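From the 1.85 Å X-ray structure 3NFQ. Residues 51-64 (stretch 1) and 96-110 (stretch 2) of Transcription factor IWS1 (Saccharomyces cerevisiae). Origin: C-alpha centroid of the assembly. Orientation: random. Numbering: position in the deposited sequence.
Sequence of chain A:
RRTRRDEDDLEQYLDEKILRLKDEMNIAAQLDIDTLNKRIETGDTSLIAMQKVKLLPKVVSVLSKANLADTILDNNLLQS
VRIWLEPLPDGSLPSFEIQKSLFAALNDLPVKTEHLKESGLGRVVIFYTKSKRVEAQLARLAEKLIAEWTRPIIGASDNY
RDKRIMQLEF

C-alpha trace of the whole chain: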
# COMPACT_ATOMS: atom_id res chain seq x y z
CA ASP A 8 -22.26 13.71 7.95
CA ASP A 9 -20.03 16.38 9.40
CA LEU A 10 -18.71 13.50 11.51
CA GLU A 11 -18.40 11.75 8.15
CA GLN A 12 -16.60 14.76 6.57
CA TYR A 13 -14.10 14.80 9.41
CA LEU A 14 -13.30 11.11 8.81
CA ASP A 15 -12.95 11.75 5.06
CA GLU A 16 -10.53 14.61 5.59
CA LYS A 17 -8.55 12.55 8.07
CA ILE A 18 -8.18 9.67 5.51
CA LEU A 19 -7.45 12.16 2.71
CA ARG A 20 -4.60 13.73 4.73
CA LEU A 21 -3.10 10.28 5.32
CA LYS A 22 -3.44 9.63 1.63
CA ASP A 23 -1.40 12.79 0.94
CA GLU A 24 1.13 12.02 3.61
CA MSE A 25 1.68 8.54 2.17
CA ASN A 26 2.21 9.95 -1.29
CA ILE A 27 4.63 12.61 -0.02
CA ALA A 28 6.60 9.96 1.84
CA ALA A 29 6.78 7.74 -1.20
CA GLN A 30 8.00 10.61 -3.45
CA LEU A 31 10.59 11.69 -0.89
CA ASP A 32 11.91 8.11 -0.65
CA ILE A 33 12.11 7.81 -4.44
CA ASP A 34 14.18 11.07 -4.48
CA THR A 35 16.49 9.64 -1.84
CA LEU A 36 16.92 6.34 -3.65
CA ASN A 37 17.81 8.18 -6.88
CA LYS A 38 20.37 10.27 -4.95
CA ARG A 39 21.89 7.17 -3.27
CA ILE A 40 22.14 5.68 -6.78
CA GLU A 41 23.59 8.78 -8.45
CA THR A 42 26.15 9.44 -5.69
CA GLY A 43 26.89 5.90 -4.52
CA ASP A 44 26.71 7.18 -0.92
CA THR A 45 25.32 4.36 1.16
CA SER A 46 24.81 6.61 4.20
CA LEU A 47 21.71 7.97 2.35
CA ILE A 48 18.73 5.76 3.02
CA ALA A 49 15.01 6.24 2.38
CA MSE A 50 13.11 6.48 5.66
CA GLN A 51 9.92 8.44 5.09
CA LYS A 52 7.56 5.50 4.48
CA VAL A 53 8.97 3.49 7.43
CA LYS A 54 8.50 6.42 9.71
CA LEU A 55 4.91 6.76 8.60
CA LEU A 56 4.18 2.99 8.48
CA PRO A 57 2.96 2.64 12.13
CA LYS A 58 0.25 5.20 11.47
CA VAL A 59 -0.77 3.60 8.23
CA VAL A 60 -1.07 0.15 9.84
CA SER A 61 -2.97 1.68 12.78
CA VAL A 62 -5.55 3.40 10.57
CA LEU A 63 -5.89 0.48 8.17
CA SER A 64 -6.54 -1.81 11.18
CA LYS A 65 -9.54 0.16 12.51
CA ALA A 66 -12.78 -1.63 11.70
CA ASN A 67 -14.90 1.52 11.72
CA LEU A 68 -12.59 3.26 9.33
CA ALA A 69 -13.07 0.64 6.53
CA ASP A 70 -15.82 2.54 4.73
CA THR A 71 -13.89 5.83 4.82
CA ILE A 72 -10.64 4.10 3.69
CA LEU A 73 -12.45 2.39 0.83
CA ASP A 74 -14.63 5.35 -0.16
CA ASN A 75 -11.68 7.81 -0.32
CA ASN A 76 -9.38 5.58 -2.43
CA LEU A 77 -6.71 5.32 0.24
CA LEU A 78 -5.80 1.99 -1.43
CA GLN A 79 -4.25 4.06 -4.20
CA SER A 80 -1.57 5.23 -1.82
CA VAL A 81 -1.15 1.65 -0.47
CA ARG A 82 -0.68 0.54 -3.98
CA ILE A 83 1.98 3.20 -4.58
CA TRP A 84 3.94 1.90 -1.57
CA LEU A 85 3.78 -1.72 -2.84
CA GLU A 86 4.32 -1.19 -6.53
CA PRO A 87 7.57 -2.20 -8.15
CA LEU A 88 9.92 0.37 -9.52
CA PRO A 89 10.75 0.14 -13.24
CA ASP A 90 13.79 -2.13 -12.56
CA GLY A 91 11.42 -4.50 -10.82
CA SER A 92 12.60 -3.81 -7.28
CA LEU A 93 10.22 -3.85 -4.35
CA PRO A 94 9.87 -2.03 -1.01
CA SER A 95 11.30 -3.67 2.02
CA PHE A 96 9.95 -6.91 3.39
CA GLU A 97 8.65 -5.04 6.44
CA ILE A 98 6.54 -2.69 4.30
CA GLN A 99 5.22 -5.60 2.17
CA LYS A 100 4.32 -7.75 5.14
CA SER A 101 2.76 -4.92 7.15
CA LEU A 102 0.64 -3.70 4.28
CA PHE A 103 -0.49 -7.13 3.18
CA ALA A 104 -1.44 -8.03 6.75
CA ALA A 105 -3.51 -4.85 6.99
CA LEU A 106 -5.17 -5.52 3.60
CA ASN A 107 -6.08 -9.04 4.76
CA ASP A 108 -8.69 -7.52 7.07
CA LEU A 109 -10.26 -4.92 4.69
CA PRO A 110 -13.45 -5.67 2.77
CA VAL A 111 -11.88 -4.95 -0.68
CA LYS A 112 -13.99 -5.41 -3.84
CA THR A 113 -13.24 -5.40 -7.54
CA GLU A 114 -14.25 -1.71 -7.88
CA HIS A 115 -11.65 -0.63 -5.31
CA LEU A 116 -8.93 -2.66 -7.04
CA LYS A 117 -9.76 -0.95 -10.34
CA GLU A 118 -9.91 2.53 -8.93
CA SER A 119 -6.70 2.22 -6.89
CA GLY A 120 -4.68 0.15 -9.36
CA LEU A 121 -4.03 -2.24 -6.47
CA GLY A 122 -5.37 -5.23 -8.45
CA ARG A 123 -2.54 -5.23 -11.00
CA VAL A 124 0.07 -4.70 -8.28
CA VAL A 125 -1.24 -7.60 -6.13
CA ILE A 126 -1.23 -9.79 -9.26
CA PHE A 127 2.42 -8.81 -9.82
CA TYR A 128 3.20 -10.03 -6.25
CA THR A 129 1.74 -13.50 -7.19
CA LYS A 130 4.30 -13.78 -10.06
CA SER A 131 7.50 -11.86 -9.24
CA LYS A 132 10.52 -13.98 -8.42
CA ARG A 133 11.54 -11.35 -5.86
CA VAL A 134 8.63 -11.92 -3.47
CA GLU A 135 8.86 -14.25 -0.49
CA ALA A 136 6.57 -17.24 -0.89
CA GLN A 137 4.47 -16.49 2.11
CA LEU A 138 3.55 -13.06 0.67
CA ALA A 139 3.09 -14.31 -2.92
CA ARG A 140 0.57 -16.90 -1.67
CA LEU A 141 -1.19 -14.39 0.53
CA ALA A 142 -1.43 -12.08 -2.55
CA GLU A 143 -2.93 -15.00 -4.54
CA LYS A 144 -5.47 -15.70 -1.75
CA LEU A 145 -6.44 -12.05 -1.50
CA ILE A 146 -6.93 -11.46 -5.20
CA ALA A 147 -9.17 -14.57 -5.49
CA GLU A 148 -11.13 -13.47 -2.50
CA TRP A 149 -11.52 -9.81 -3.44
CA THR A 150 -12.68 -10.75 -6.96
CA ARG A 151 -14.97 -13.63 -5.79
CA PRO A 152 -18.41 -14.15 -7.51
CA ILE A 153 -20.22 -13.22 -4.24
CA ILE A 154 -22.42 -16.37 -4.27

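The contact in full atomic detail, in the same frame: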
# COMPACT_ATOMS: atom_id res chain seq x y z
N GLN A 51 11.18 7.76 4.81
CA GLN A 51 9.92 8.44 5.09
C GLN A 51 8.75 7.47 5.26
O GLN A 51 7.94 7.65 6.18
CB GLN A 51 9.60 9.53 4.06
CG GLN A 51 10.64 10.68 4.01
CD GLN A 51 10.80 11.34 5.40
OE1 GLN A 51 11.82 11.16 6.01
NE2 GLN A 51 9.78 12.07 5.87
N LYS A 52 8.61 6.52 4.34
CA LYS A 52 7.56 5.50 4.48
C LYS A 52 7.66 4.72 5.80
O LYS A 52 6.65 4.58 6.49
CB LYS A 52 7.60 4.53 3.31
CG LYS A 52 7.34 5.18 1.99
CD LYS A 52 7.14 4.04 0.95
CE LYS A 52 8.37 3.15 0.62
NZ LYS A 52 9.51 4.03 0.10
N VAL A 53 8.85 4.26 6.16
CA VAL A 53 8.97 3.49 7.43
C VAL A 53 8.63 4.30 8.62
O VAL A 53 8.08 3.78 9.58
CB VAL A 53 10.34 2.76 7.64
CG1 VAL A 53 10.60 1.76 6.55
CG2 VAL A 53 11.52 3.71 7.75
N LYS A 54 8.91 5.60 8.58
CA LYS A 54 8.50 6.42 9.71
C LYS A 54 7.01 6.57 9.80
O LYS A 54 6.49 6.75 10.88
CB LYS A 54 9.08 7.83 9.62
CG LYS A 54 10.57 7.87 9.85
CD LYS A 54 10.98 9.36 9.92
CE LYS A 54 12.47 9.50 9.85
NZ LYS A 54 12.87 10.92 9.51
N LEU A 55 6.33 6.62 8.64
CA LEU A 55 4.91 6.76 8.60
C LEU A 55 4.18 5.41 8.76
O LEU A 55 3.02 5.38 9.10
CB LEU A 55 4.47 7.44 7.30
CG LEU A 55 3.02 7.87 7.08
CD1 LEU A 55 2.42 8.80 8.21
CD2 LEU A 55 2.92 8.57 5.74
N LEU A 56 4.86 4.31 8.50
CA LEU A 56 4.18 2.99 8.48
C LEU A 56 3.29 2.66 9.70
O LEU A 56 2.17 2.20 9.54
CB LEU A 56 5.21 1.90 8.16
CG LEU A 56 4.69 0.45 8.07
CD1 LEU A 56 3.72 0.28 6.85
CD2 LEU A 56 5.86 -0.50 8.01
N PRO A 57 3.79 2.88 10.92
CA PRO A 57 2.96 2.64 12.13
C PRO A 57 1.59 3.31 12.08
O PRO A 57 0.59 2.71 12.47
CB PRO A 57 3.80 3.27 13.26
CG PRO A 57 5.24 3.11 12.77
CD PRO A 57 5.13 3.37 11.24
N LYS A 58 1.51 4.53 11.61
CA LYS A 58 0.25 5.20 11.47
C LYS A 58 -0.61 4.59 10.40
O LYS A 58 -1.84 4.45 10.58
CB LYS A 58 0.45 6.68 11.16
CG LYS A 58 -0.81 7.47 11.29
CD LYS A 58 -0.55 8.90 10.86
CE LYS A 58 -1.68 9.85 11.24
NZ LYS A 58 -1.19 11.26 10.92
N VAL A 59 0.00 4.18 9.28
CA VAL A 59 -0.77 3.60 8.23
C VAL A 59 -1.42 2.28 8.68
O VAL A 59 -2.61 2.01 8.42
CB VAL A 59 0.14 3.31 7.02
CG1 VAL A 59 -0.55 2.43 6.03
CG2 VAL A 59 0.64 4.63 6.38
N VAL A 60 -0.62 1.44 9.30
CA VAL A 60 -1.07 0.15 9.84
C VAL A 60 -2.18 0.39 10.88
O VAL A 60 -3.21 -0.27 10.87
CB VAL A 60 0.11 -0.59 10.49
CG1 VAL A 60 -0.39 -1.73 11.43
CG2 VAL A 60 1.04 -1.15 9.40
N SER A 61 -1.95 1.33 11.78
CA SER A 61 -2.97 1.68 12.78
C SER A 61 -4.33 2.04 12.19
O SER A 61 -5.36 1.42 12.52
CB SER A 61 -2.45 2.82 13.64
OG SER A 61 -3.44 3.15 14.59
N VAL A 62 -4.35 3.01 11.30
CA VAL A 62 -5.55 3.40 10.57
C VAL A 62 -6.15 2.26 9.80
O VAL A 62 -7.37 2.01 9.91
CB VAL A 62 -5.29 4.65 9.63
CG1 VAL A 62 -6.52 4.99 8.81
CG2 VAL A 62 -4.88 5.88 10.45
N LEU A 63 -5.35 1.54 9.00
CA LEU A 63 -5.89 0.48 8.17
C LEU A 63 -6.50 -0.64 9.05
O LEU A 63 -7.35 -1.38 8.59
CB LEU A 63 -4.84 -0.13 7.21
CG LEU A 63 -4.33 0.68 6.01
CD1 LEU A 63 -3.21 -0.04 5.26
CD2 LEU A 63 -5.47 0.99 5.01
N SER A 64 -6.09 -0.73 10.31
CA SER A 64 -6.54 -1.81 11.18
C SER A 64 -7.87 -1.47 11.87
O SER A 64 -8.47 -2.35 12.49
CB SER A 64 -5.50 -2.08 12.27
OG SER A 64 -5.73 -1.13 13.31
N PHE A 96 10.78 -5.86 2.90
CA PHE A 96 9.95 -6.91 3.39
C PHE A 96 8.99 -6.40 4.47
O PHE A 96 7.83 -6.78 4.51
CB PHE A 96 10.81 -8.03 4.02
CG PHE A 96 9.99 -9.20 4.50
CD1 PHE A 96 9.42 -10.07 3.59
CD2 PHE A 96 9.73 -9.40 5.86
CE1 PHE A 96 8.67 -11.18 4.01
CE2 PHE A 96 8.92 -10.49 6.27
CZ PHE A 96 8.41 -11.39 5.34
N GLU A 97 9.50 -5.56 5.38
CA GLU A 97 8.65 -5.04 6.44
C GLU A 97 7.45 -4.23 5.97
O GLU A 97 6.36 -4.36 6.51
CB GLU A 97 9.49 -4.15 7.38
CG GLU A 97 10.49 -5.01 8.19
CD GLU A 97 11.69 -5.55 7.39
OE1 GLU A 97 12.14 -4.92 6.39
OE2 GLU A 97 12.22 -6.61 7.80
N ILE A 98 7.65 -3.43 4.91
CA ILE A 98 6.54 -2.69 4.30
C ILE A 98 5.56 -3.67 3.59
O ILE A 98 4.33 -3.54 3.71
CB ILE A 98 7.06 -1.61 3.35
CG1 ILE A 98 7.47 -0.37 4.13
CG2 ILE A 98 5.90 -1.22 2.24
CD1 ILE A 98 8.42 0.49 3.38
N GLN A 99 6.10 -4.64 2.86
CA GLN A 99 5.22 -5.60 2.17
C GLN A 99 4.38 -6.36 3.17
O GLN A 99 3.18 -6.42 3.04
CB GLN A 99 6.03 -6.60 1.37
CG GLN A 99 6.93 -6.03 0.25
CD GLN A 99 7.74 -7.11 -0.44
OE1 GLN A 99 7.23 -8.20 -0.70
NE2 GLN A 99 8.99 -6.83 -0.77
N LYS A 100 5.02 -6.91 4.19
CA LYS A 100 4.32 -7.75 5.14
C LYS A 100 3.30 -6.95 5.97
O LYS A 100 2.17 -7.39 6.20
CB LYS A 100 5.33 -8.41 6.06
CG LYS A 100 4.63 -9.46 6.86
CD LYS A 100 5.54 -9.99 7.96
CE LYS A 100 4.85 -11.21 8.56
NZ LYS A 100 5.85 -11.94 9.38
N SER A 101 3.69 -5.75 6.38
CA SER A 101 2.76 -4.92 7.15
C SER A 101 1.56 -4.51 6.35
O SER A 101 0.43 -4.53 6.84
CB SER A 101 3.42 -3.64 7.66
OG SER A 101 4.45 -4.01 8.58
N LEU A 102 1.80 -4.07 5.12
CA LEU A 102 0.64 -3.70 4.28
C LEU A 102 -0.26 -4.86 3.90
O LEU A 102 -1.51 -4.74 3.92
CB LEU A 102 1.09 -2.91 3.04
CG LEU A 102 1.73 -1.54 3.32
CD1 LEU A 102 2.13 -0.89 1.96
CD2 LEU A 102 0.79 -0.65 4.04
N PHE A 103 0.33 -5.99 3.55
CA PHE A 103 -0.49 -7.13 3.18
C PHE A 103 -1.26 -7.65 4.41
O PHE A 103 -2.39 -8.06 4.31
CB PHE A 103 0.37 -8.23 2.51
CG PHE A 103 0.44 -8.10 0.99
CD1 PHE A 103 1.62 -7.72 0.37
CD2 PHE A 103 -0.67 -8.40 0.22
CE1 PHE A 103 1.69 -7.62 -1.06
CE2 PHE A 103 -0.59 -8.31 -1.20
CZ PHE A 103 0.57 -7.92 -1.81
N ALA A 104 -0.68 -7.59 5.60
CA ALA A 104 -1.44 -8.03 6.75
C ALA A 104 -2.63 -7.12 7.02
O ALA A 104 -3.74 -7.56 7.38
CB ALA A 104 -0.51 -8.13 8.03
N ALA A 105 -2.42 -5.81 6.86
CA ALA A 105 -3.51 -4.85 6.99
C ALA A 105 -4.57 -5.02 5.92
O ALA A 105 -5.74 -4.90 6.23
CB ALA A 105 -2.94 -3.40 7.00
N LEU A 106 -4.20 -5.33 4.67
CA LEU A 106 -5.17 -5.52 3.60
C LEU A 106 -5.99 -6.81 3.80
O LEU A 106 -7.12 -6.93 3.29
CB LEU A 106 -4.50 -5.65 2.25
CG LEU A 106 -3.83 -4.39 1.64
CD1 LEU A 106 -2.89 -4.79 0.55
CD2 LEU A 106 -4.94 -3.43 1.13
N ASN A 107 -5.43 -7.75 4.56
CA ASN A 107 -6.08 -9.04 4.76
C ASN A 107 -7.41 -8.90 5.49
O ASN A 107 -8.31 -9.72 5.33
CB ASN A 107 -5.13 -9.98 5.50
CG ASN A 107 -5.72 -11.34 5.67
OD1 ASN A 107 -6.06 -11.72 6.77
ND2 ASN A 107 -5.98 -12.00 4.59
N ASP A 108 -7.53 -7.82 6.25
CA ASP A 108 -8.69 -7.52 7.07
C ASP A 108 -9.72 -6.52 6.46
O ASP A 108 -10.77 -6.29 7.06
CB ASP A 108 -8.20 -6.92 8.40
CG ASP A 108 -7.39 -7.91 9.24
OD1 ASP A 108 -7.80 -9.08 9.38
OD2 ASP A 108 -6.33 -7.48 9.76
N LEU A 109 -9.42 -5.94 5.30
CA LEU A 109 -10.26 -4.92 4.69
C LEU A 109 -11.22 -5.53 3.71
O LEU A 109 -10.81 -6.40 2.95
CB LEU A 109 -9.37 -3.95 3.89
CG LEU A 109 -9.09 -2.53 4.32
CD1 LEU A 109 -8.42 -1.83 3.13
CD2 LEU A 109 -10.36 -1.74 4.74
N PRO A 110 -12.50 -5.10 3.73
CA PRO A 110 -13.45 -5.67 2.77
C PRO A 110 -13.31 -5.18 1.30
O PRO A 110 -14.25 -4.61 0.72
CB PRO A 110 -14.82 -5.33 3.38
CG PRO A 110 -14.55 -4.11 4.22
CD PRO A 110 -13.15 -4.20 4.70

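Two helices of Transcription factor IWS1, one in each stretch, lie side by side and run in nearly the same direction, their axes 12° apart and 9.6 Å from each other at closest approach. The register is set near the start by Val53 and Ile98, whose CA atoms are 7.3 Å apart, and further along by Leu63 and Ala105, where the CA-CA distance falls to 6.0 Å. The first helix is kinked at Pro57: the proline nitrogen carries no hydrogen to donate, and Lys58 N does not bond to Lys54 O, four residues back, making instead a weak bond to Leu55 O (3.1 Å). Regular bonding resumes with Val59 N to Leu55 O (3.3 Å) and Val60 N to Leu56 O (2.9 Å). The second helix keeps an unbroken i to i-4 ladder from Lys100 through Leu106.

No hydrogen bond joins the two stretches; the contact is made by side-chain packing and buries 523 Å², both sides summed. Ile98 points sideways at CB, but its m,t rotamer brings the end of the chain nearer the first helix. There Ile98 CD1 meets Lys52 CE at 3.8 Å and Val53 CG1 at 4.1 Å, so the lysine contributes its aliphatic portion while its NZ is hydrogen-bonded elsewhere in the structure. Leu56, one turn on, points toward the second helix and fits among several residues: its CD2 is 4.2 Å from Ile98 CG1 and 3.8 Å from Ser101 OG, and its CD1 is 4.2 Å from Leu102 CD2. Ser101 OG, which sits against this apolar group, donates a hydrogen bond to Glu97 O (2.8 Å) within its own helix. The CB of the same serine packs against Val60 CG2 at 3.9 Å. Glu97 starts toward the first helix, yet its end leads away, leaving its carboxylate out of the contact.

Leu102 also begins sideways and turns inward at its end. Its CD2 methyl is shared, lying 3.9 Å from Val59 CG1 and 4.2 Å from Leu63 CD1 in addition to its approach to Leu56. Leu63 has the largest covered area of any residue here, 86 Å². Its CB lies 3.8 Å from Ala105 CB; the two beta carbons meet directly, in keeping with the close backbone approach at this pair. Beyond the second helix, Leu109 extends the apolar contact, with its CD1 4.5 Å from Leu63 CD2.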